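Local coordinates for protein manganese lipoxygenase (Gaeumannomyces graminis, PDB 5FX8) that oxygenates linoleic and alpha-linolenic acids to 11S- and 13R-hydroperoxides with a catalytic manganese ion and converts the 11S intermediates to 13R products, at residues S170-V175 and H479-G484; S485-S490 and L535-N540; R306-R311 and Q437-E442. All blocks are in the same frame, centred on the assembly; numbering follows the deposited sequence.

Contact 1: residues S170-V175 and H479-G484; sequences SSNPYV and HVMNQG. With MN (manganese (II) ion), chain I.
Ser171 and Asn172 lie alongside Val480 and Met481, CA to CA 6.4 Å for Ser171–Val480, where the irregular loop 170-175 passes the C-terminal end of helix 460-481, one of the metal-bearing helices of the lipoxygenase fold. Within the loop Asn172 forms an Asx turn: the backbone N of Tyr174 donates to Asn172 OD1 (3.2 Å, 161°), while Asn172 ND2 donates a hydrogen bond to Asp282. Asn172 CG is anti to the backbone N (chi1 173°); its OD1 lies 3.7 Å from Met481 SD. That sulfur also lies at the edge of the Tyr174 ring, near its plane and 3.6 Å from CD2, a Met-aromatic contact; Met481 CE continues past CD2 toward Tyr174 CB. Pro173 CG covers one face of the same ring, offset toward the rim, and Pro173 CD meets Val480 CG1 at 3.7 Å. Phe397 of helix 396-420 touches both Pro173 and Val480. No hydrogen bond crosses between the segments. Directly after Met481 the chain leaves helical geometry at Asn482, a ligand of the catalytic manganese together with His290, His294, His478 and the C-terminal Val618. Asn482 OD1 binds the manganese at 2.4 Å, and a water binds it at the same distance.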
# COMPACT_ATOMS: atom_id res chain seq x y z
N SER A 170 -11.70 0.92 13.84
CA SER A 170 -10.30 1.18 13.54
C SER A 170 -9.85 0.53 12.24
O SER A 170 -9.76 1.20 11.21
CB SER A 170 -9.43 0.72 14.70
OG SER A 170 -9.67 -0.62 14.99
N SER A 171 -9.58 -0.78 12.26
CA SER A 171 -9.11 -1.49 11.08
C SER A 171 -10.02 -1.31 9.87
O SER A 171 -9.54 -1.10 8.76
CB SER A 171 -9.01 -2.96 11.38
OG SER A 171 -8.21 -3.10 12.50
N ASN A 172 -11.32 -1.50 10.05
CA ASN A 172 -12.30 -1.29 8.99
C ASN A 172 -13.44 -0.51 9.59
O ASN A 172 -14.40 -1.09 10.10
CB ASN A 172 -12.83 -2.59 8.39
CG ASN A 172 -13.98 -2.33 7.40
OD1 ASN A 172 -14.27 -1.18 7.05
ND2 ASN A 172 -14.61 -3.40 6.92
N PRO A 173 -13.38 0.81 9.53
CA PRO A 173 -14.39 1.66 10.17
C PRO A 173 -15.49 2.13 9.25
O PRO A 173 -16.28 2.99 9.63
CB PRO A 173 -13.54 2.85 10.63
CG PRO A 173 -12.54 2.97 9.51
CD PRO A 173 -12.17 1.57 9.15
N TYR A 174 -15.53 1.62 8.04
CA TYR A 174 -16.40 2.15 7.02
C TYR A 174 -17.70 1.39 6.88
O TYR A 174 -18.47 1.71 5.98
CB TYR A 174 -15.65 2.17 5.71
CG TYR A 174 -14.63 3.25 5.65
CD1 TYR A 174 -15.02 4.57 5.62
CD2 TYR A 174 -13.29 2.96 5.62
CE1 TYR A 174 -14.13 5.53 5.56
CE2 TYR A 174 -12.38 3.95 5.55
CZ TYR A 174 -12.83 5.22 5.52
OH TYR A 174 -11.96 6.24 5.45
N VAL A 175 -17.98 0.41 7.75
CA VAL A 175 -19.16 -0.42 7.56
C VAL A 175 -20.12 -0.24 8.73
O VAL A 175 -21.33 -0.22 8.55
CB VAL A 175 -18.80 -1.91 7.31
CG1 VAL A 175 -18.14 -2.58 8.45
CG2 VAL A 175 -20.01 -2.72 6.95
N HIS A 479 -5.17 3.70 2.88
CA HIS A 479 -4.24 2.88 3.64
C HIS A 479 -4.88 2.32 4.89
O HIS A 479 -4.24 1.56 5.61
CB HIS A 479 -3.00 3.71 3.95
CG HIS A 479 -2.48 4.49 2.78
ND1 HIS A 479 -2.42 3.99 1.50
CD2 HIS A 479 -2.00 5.75 2.70
CE1 HIS A 479 -1.91 4.89 0.69
NE2 HIS A 479 -1.65 5.98 1.40
N VAL A 480 -6.11 2.67 5.18
CA VAL A 480 -6.82 1.99 6.25
C VAL A 480 -7.43 0.70 5.72
O VAL A 480 -7.49 -0.31 6.42
CB VAL A 480 -7.87 2.95 6.84
CG1 VAL A 480 -8.74 2.26 7.86
CG2 VAL A 480 -7.20 4.14 7.46
N MET A 481 -7.88 0.71 4.47
CA MET A 481 -8.56 -0.46 3.92
C MET A 481 -7.60 -1.44 3.25
O MET A 481 -7.78 -2.64 3.36
CB MET A 481 -9.62 -0.03 2.90
CG MET A 481 -10.73 0.81 3.45
SD MET A 481 -11.82 -0.13 4.50
CE MET A 481 -13.32 -0.08 3.52
N ASN A 482 -6.58 -0.93 2.58
CA ASN A 482 -5.70 -1.68 1.71
C ASN A 482 -4.29 -1.36 2.16
O ASN A 482 -4.07 -1.18 3.36
CB ASN A 482 -5.92 -1.27 0.26
CG ASN A 482 -5.32 -2.22 -0.71
OD1 ASN A 482 -4.71 -1.81 -1.70
ND2 ASN A 482 -5.46 -3.51 -0.44
N GLN A 483 -3.35 -1.27 1.23
CA GLN A 483 -1.94 -0.97 1.52
C GLN A 483 -1.45 -1.97 2.57
O GLN A 483 -1.62 -3.18 2.36
CB GLN A 483 -1.82 0.52 1.89
CG GLN A 483 -0.42 1.12 1.74
CD GLN A 483 0.15 1.14 0.30
OE1 GLN A 483 -0.48 1.61 -0.64
NE2 GLN A 483 1.35 0.68 0.17
N GLY A 484 -0.84 -1.54 3.67
CA GLY A 484 -0.32 -2.47 4.65
C GLY A 484 -1.31 -2.92 5.68
O GLY A 484 -0.99 -3.72 6.56
MN MN I . -5.65 -0.25 -3.28
O HOH W 1 -5.89 -2.30 -4.55

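Contact 2: residues S485-S490 and L535-N540; sequences SPVKFS and LLARFN
Val487, Leu536 and Pro486 carry this apolar crossing of two helices, whose axes approach to 7.7 Å with 116° between their N-to-C directions. Val487 points at the other helix and lays its branched CB against the Leu536 backbone, CB to C 3.7 Å. Its CG2, anti to the backbone N, reaches over the next peptide to 3.6 Å from Ala537 N, while CG1 stands on the side of Leu536 O. Leu536 answers with CB against Val487 CB, and its two methyls close on Pro486: CD2 meets Pro486 CB at 3.9 Å and CD1 lies 3.8 Å from Pro486 O. Ser485 O accepts from Phe489 N in the alpha-helical manner and from Ser490 N across a wider pi-type turn. Water bridges supply the polar links: one accepts from Val487 N and donates to Leu536 O, each 2.9 Å away, and another joins Lys488 NZ to Asn540 OD1. Lys488 also forms a salt bridge with Glu148, and Asn540 ND2 donates to Ser145 O. The short helix 485-490, just beyond manganese ligand Asn482, touches helix 268-305 through Pro486 and Ser490 and packs on helix 526-539, itself bordered by helices 86-124 and 342-346.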
# COMPACT_ATOMS: atom_id res chain seq x y z
N SER A 485 -2.52 -2.45 5.59
CA SER A 485 -3.50 -2.77 6.62
C SER A 485 -3.96 -4.23 6.63
O SER A 485 -4.08 -4.80 7.69
CB SER A 485 -4.70 -1.85 6.49
OG SER A 485 -4.35 -0.64 7.09
N PRO A 486 -4.26 -4.86 5.49
CA PRO A 486 -4.56 -6.29 5.56
C PRO A 486 -3.45 -7.14 6.19
O PRO A 486 -3.74 -7.97 7.04
CB PRO A 486 -4.83 -6.64 4.09
CG PRO A 486 -5.33 -5.33 3.52
CD PRO A 486 -4.55 -4.28 4.17
N VAL A 487 -2.18 -6.93 5.83
CA VAL A 487 -1.13 -7.74 6.43
C VAL A 487 -0.93 -7.41 7.91
O VAL A 487 -0.61 -8.31 8.69
CB VAL A 487 0.18 -7.62 5.62
CG1 VAL A 487 0.88 -6.32 5.89
CG2 VAL A 487 1.12 -8.78 5.92
N LYS A 488 -1.11 -6.16 8.33
CA LYS A 488 -0.88 -5.80 9.73
C LYS A 488 -2.11 -5.97 10.64
O LYS A 488 -1.94 -6.27 11.82
CB LYS A 488 -0.38 -4.36 9.84
CG LYS A 488 0.98 -4.16 9.26
CD LYS A 488 1.46 -2.74 9.42
CE LYS A 488 0.72 -1.80 8.48
NZ LYS A 488 1.14 -0.35 8.45
N PHE A 489 -3.33 -5.80 10.14
CA PHE A 489 -4.52 -5.81 10.98
C PHE A 489 -5.66 -6.66 10.41
O PHE A 489 -6.10 -7.60 11.06
CB PHE A 489 -5.01 -4.37 11.20
CG PHE A 489 -3.90 -3.37 11.47
CD1 PHE A 489 -3.27 -3.31 12.71
CD2 PHE A 489 -3.49 -2.48 10.48
CE1 PHE A 489 -2.26 -2.41 12.95
CE2 PHE A 489 -2.49 -1.58 10.71
CZ PHE A 489 -1.87 -1.54 11.96
N SER A 490 -6.14 -6.36 9.20
CA SER A 490 -7.39 -6.90 8.66
C SER A 490 -7.29 -8.35 8.23
O SER A 490 -8.31 -9.03 8.12
CB SER A 490 -7.83 -6.13 7.43
OG SER A 490 -8.10 -4.81 7.73
N LEU A 535 0.54 -12.71 -0.04
CA LEU A 535 -0.21 -11.76 -0.86
C LEU A 535 -0.44 -10.43 -0.14
O LEU A 535 -0.25 -9.34 -0.71
CB LEU A 535 -1.54 -12.41 -1.26
CG LEU A 535 -2.50 -11.51 -2.01
CD1 LEU A 535 -1.96 -11.13 -3.39
CD2 LEU A 535 -3.81 -12.21 -2.12
N LEU A 536 -0.85 -10.48 1.13
CA LEU A 536 -1.09 -9.23 1.84
C LEU A 536 0.22 -8.48 2.06
O LEU A 536 0.28 -7.25 1.95
CB LEU A 536 -1.84 -9.52 3.15
CG LEU A 536 -3.09 -10.38 3.00
CD1 LEU A 536 -3.86 -10.58 4.28
CD2 LEU A 536 -3.95 -9.76 1.96
N ALA A 537 1.31 -9.21 2.31
CA ALA A 537 2.60 -8.54 2.35
C ALA A 537 2.93 -7.91 1.01
O ALA A 537 3.61 -6.89 0.97
CB ALA A 537 3.70 -9.53 2.76
N ARG A 538 2.47 -8.49 -0.08
CA ARG A 538 2.70 -7.86 -1.37
C ARG A 538 1.83 -6.62 -1.59
O ARG A 538 2.13 -5.84 -2.50
CB ARG A 538 2.48 -8.87 -2.49
CG ARG A 538 3.77 -9.48 -3.01
CD ARG A 538 3.46 -10.63 -3.93
NE ARG A 538 3.12 -11.84 -3.21
CZ ARG A 538 2.19 -12.67 -3.61
NH1 ARG A 538 1.50 -12.39 -4.70
NH2 ARG A 538 1.93 -13.76 -2.92
N PHE A 539 0.78 -6.42 -0.79
CA PHE A 539 0.08 -5.13 -0.85
C PHE A 539 0.82 -4.01 -0.12
O PHE A 539 0.49 -2.84 -0.29
CB PHE A 539 -1.33 -5.25 -0.28
CG PHE A 539 -2.25 -6.13 -1.07
CD1 PHE A 539 -1.95 -6.52 -2.35
CD2 PHE A 539 -3.45 -6.56 -0.52
CE1 PHE A 539 -2.81 -7.31 -3.04
CE2 PHE A 539 -4.31 -7.34 -1.22
CZ PHE A 539 -3.98 -7.71 -2.48
N ASN A 540 1.81 -4.34 0.69
CA ASN A 540 2.58 -3.37 1.46
C ASN A 540 3.78 -2.90 0.63
O ASN A 540 4.15 -3.52 -0.36
CB ASN A 540 3.04 -4.00 2.77
CG ASN A 540 3.49 -2.98 3.79
OD1 ASN A 540 2.87 -1.94 3.96
ND2 ASN A 540 4.58 -3.26 4.45
O HOH W 2 -1.61 -5.48 3.35
O HOH W 3 2.09 -0.08 5.88

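Contact 3: residues R306-R311 and Q437-E442; sequences RTLSDR and QNWIAE
Arg306 and Glu442 form the charged link between the loop 306-311 and helix 434-444. Arg306 NE donates to Glu442 OE2 at 2.8 Å with an N-H...O angle of 159°. The acceptor lies near the guanidinium plane, but the donor approaches from above the carboxylate plane, and the two planes are 38° apart. Glu442 CG is anti to its backbone N (chi1 175°), and the chain bends at chi2; the two side chains cross at about a right angle. The carboxylate has further partners: OE1 pairs with Arg67 and OE2 hydrogen-bonds Tyr72, while Arg306 NH1 donates to Phe70 O. Two arginines and the Tyr72 hydroxyl would be expected to favour an ionised Glu442.

Water adds to the polar links. One water donates to Glu442 OE2 and accepts a weak bond from Arg306 NH2; another donates to Thr307 O at 2.9 Å, and its further link to Asn438 ND2 is doubtful.

The loop is the connection between the long helix 268-305, which carries manganese ligands His290 and His294, and helix 313-321 in the largely helical lipoxygenase fold. Within it an ST turn forms, Arg311 N donating to Ser309 OG at 3.1 Å.

The van der Waals contacts centre on Thr307, directed at the helix. Its CG2 lies 3.6 Å from Glu442 CB and also meets Asn438 CB. OG1 hydrogen-bonds Ala303 O and packs against the Trp439 backbone, 3.2 Å from CA. Trp439 CG is anti to its backbone N, and the indole leads away from the loop toward Val314 and Leu318 of helix 313-321. Leu308 CD2 touches Trp439 CB at 4.0 Å, and Leu308 CD1 approaches the indole obliquely; Ile440 CD1 lies over one indole face, offset toward the rim.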
# COMPACT_ATOMS: atom_id res chain seq x y z
N ARG A 306 -8.89 17.10 -18.18
CA ARG A 306 -9.59 17.60 -19.35
C ARG A 306 -9.95 19.09 -19.31
O ARG A 306 -10.52 19.58 -20.29
CB ARG A 306 -10.87 16.79 -19.55
CG ARG A 306 -10.59 15.35 -19.92
CD ARG A 306 -11.83 14.62 -20.24
NE ARG A 306 -12.72 15.43 -21.05
CZ ARG A 306 -12.71 15.47 -22.38
NH1 ARG A 306 -11.86 14.72 -23.07
NH2 ARG A 306 -13.56 16.25 -23.01
N THR A 307 -9.63 19.84 -18.25
CA THR A 307 -10.15 21.20 -18.12
C THR A 307 -9.13 22.20 -17.56
O THR A 307 -9.10 23.35 -18.00
CB THR A 307 -11.39 21.23 -17.21
OG1 THR A 307 -11.12 20.51 -16.00
CG2 THR A 307 -12.62 20.71 -17.90
N LEU A 308 -8.35 21.79 -16.57
CA LEU A 308 -7.29 22.63 -16.05
C LEU A 308 -6.06 22.53 -16.93
O LEU A 308 -5.73 21.46 -17.45
CB LEU A 308 -6.89 22.23 -14.63
CG LEU A 308 -7.99 21.99 -13.62
CD1 LEU A 308 -7.38 21.53 -12.34
CD2 LEU A 308 -8.70 23.27 -13.44
N SER A 309 -5.37 23.65 -17.08
CA SER A 309 -4.13 23.65 -17.82
C SER A 309 -3.10 22.81 -17.09
O SER A 309 -3.14 22.67 -15.87
CB SER A 309 -3.62 25.08 -17.98
OG SER A 309 -2.36 25.14 -18.62
N ASP A 310 -2.17 22.25 -17.83
CA ASP A 310 -1.06 21.63 -17.16
C ASP A 310 -0.29 22.63 -16.28
O ASP A 310 0.34 22.21 -15.30
CB ASP A 310 -0.16 20.97 -18.20
CG ASP A 310 -0.77 19.68 -18.78
OD1 ASP A 310 -1.65 19.01 -18.15
OD2 ASP A 310 -0.32 19.32 -19.87
N ARG A 311 -0.37 23.93 -16.56
CA ARG A 311 0.34 24.92 -15.75
C ARG A 311 -0.50 25.47 -14.61
O ARG A 311 -0.01 26.30 -13.86
CB ARG A 311 0.85 26.08 -16.62
CG ARG A 311 1.75 25.61 -17.73
CD ARG A 311 2.37 26.75 -18.52
NE ARG A 311 1.47 27.43 -19.46
CZ ARG A 311 1.10 28.70 -19.36
NH1 ARG A 311 1.54 29.45 -18.36
NH2 ARG A 311 0.29 29.23 -20.27
N GLN A 437 -13.73 26.50 -12.85
CA GLN A 437 -15.16 26.39 -13.06
C GLN A 437 -15.48 25.36 -14.13
O GLN A 437 -16.49 24.66 -14.05
CB GLN A 437 -15.74 27.75 -13.44
CG GLN A 437 -15.60 28.85 -12.39
CD GLN A 437 -16.01 28.49 -10.94
OE1 GLN A 437 -16.99 27.81 -10.68
NE2 GLN A 437 -15.26 29.01 -9.99
N ASN A 438 -14.63 25.25 -15.15
CA ASN A 438 -14.82 24.19 -16.13
C ASN A 438 -14.62 22.83 -15.51
O ASN A 438 -15.38 21.91 -15.79
CB ASN A 438 -13.87 24.36 -17.31
CG ASN A 438 -14.31 25.44 -18.22
OD1 ASN A 438 -15.41 25.93 -18.09
ND2 ASN A 438 -13.45 25.83 -19.14
N TRP A 439 -13.60 22.67 -14.68
CA TRP A 439 -13.42 21.42 -13.96
C TRP A 439 -14.69 21.03 -13.22
O TRP A 439 -15.09 19.86 -13.23
CB TRP A 439 -12.26 21.55 -12.99
CG TRP A 439 -12.02 20.41 -12.14
CD1 TRP A 439 -12.27 19.11 -12.43
CD2 TRP A 439 -11.47 20.43 -10.82
NE1 TRP A 439 -11.90 18.31 -11.38
CE2 TRP A 439 -11.41 19.09 -10.38
CE3 TRP A 439 -11.02 21.44 -9.98
CZ2 TRP A 439 -10.91 18.74 -9.12
CZ3 TRP A 439 -10.53 21.09 -8.74
CH2 TRP A 439 -10.48 19.76 -8.32
N ILE A 440 -15.35 21.98 -12.57
CA ILE A 440 -16.52 21.62 -11.79
C ILE A 440 -17.67 21.23 -12.70
O ILE A 440 -18.37 20.24 -12.47
CB ILE A 440 -16.91 22.76 -10.84
CG1 ILE A 440 -15.70 23.18 -10.03
CG2 ILE A 440 -18.03 22.32 -9.94
CD1 ILE A 440 -15.15 22.11 -9.20
N ALA A 441 -17.88 22.01 -13.76
CA ALA A 441 -18.93 21.68 -14.72
C ALA A 441 -18.67 20.32 -15.39
O ALA A 441 -19.59 19.52 -15.58
CB ALA A 441 -19.04 22.81 -15.74
N GLU A 442 -17.42 20.06 -15.73
CA GLU A 442 -17.02 18.81 -16.36
C GLU A 442 -17.24 17.63 -15.42
O GLU A 442 -17.66 16.55 -15.85
CB GLU A 442 -15.55 18.91 -16.77
CG GLU A 442 -14.90 17.68 -17.34
CD GLU A 442 -14.99 17.60 -18.85
OE1 GLU A 442 -15.21 18.65 -19.49
OE2 GLU A 442 -14.80 16.48 -19.41
O HOH W 4 -16.07 16.26 -21.76
O HOH W 5 -11.03 25.11 -19.17

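In the fold
From the N terminus, the loop 170-175 comes first and waits for its partner until 479-484, so contact 1 closes a long span, about half of it helical. Contact 3 is nested within that span: 306-311, just after helix 268-305, meets helix 434-444, the helix preceding 460-481. Contact 2 follows in series, closing the short excursion from 485-490 to 535-540. Contacts 1 and 2 adjoin, with centres 11 Å apart, and touch through His479 O and Ser485 OG, 2.7 Å apart in a probable hydrogen bond; contact 1 holds manganese ligand Asn482 and contact 2 lies close by. Contact 3 lies remote from both, its centre 32 Å from that of contact 1, tying the loop that follows helix 268-305 to helix 434-444.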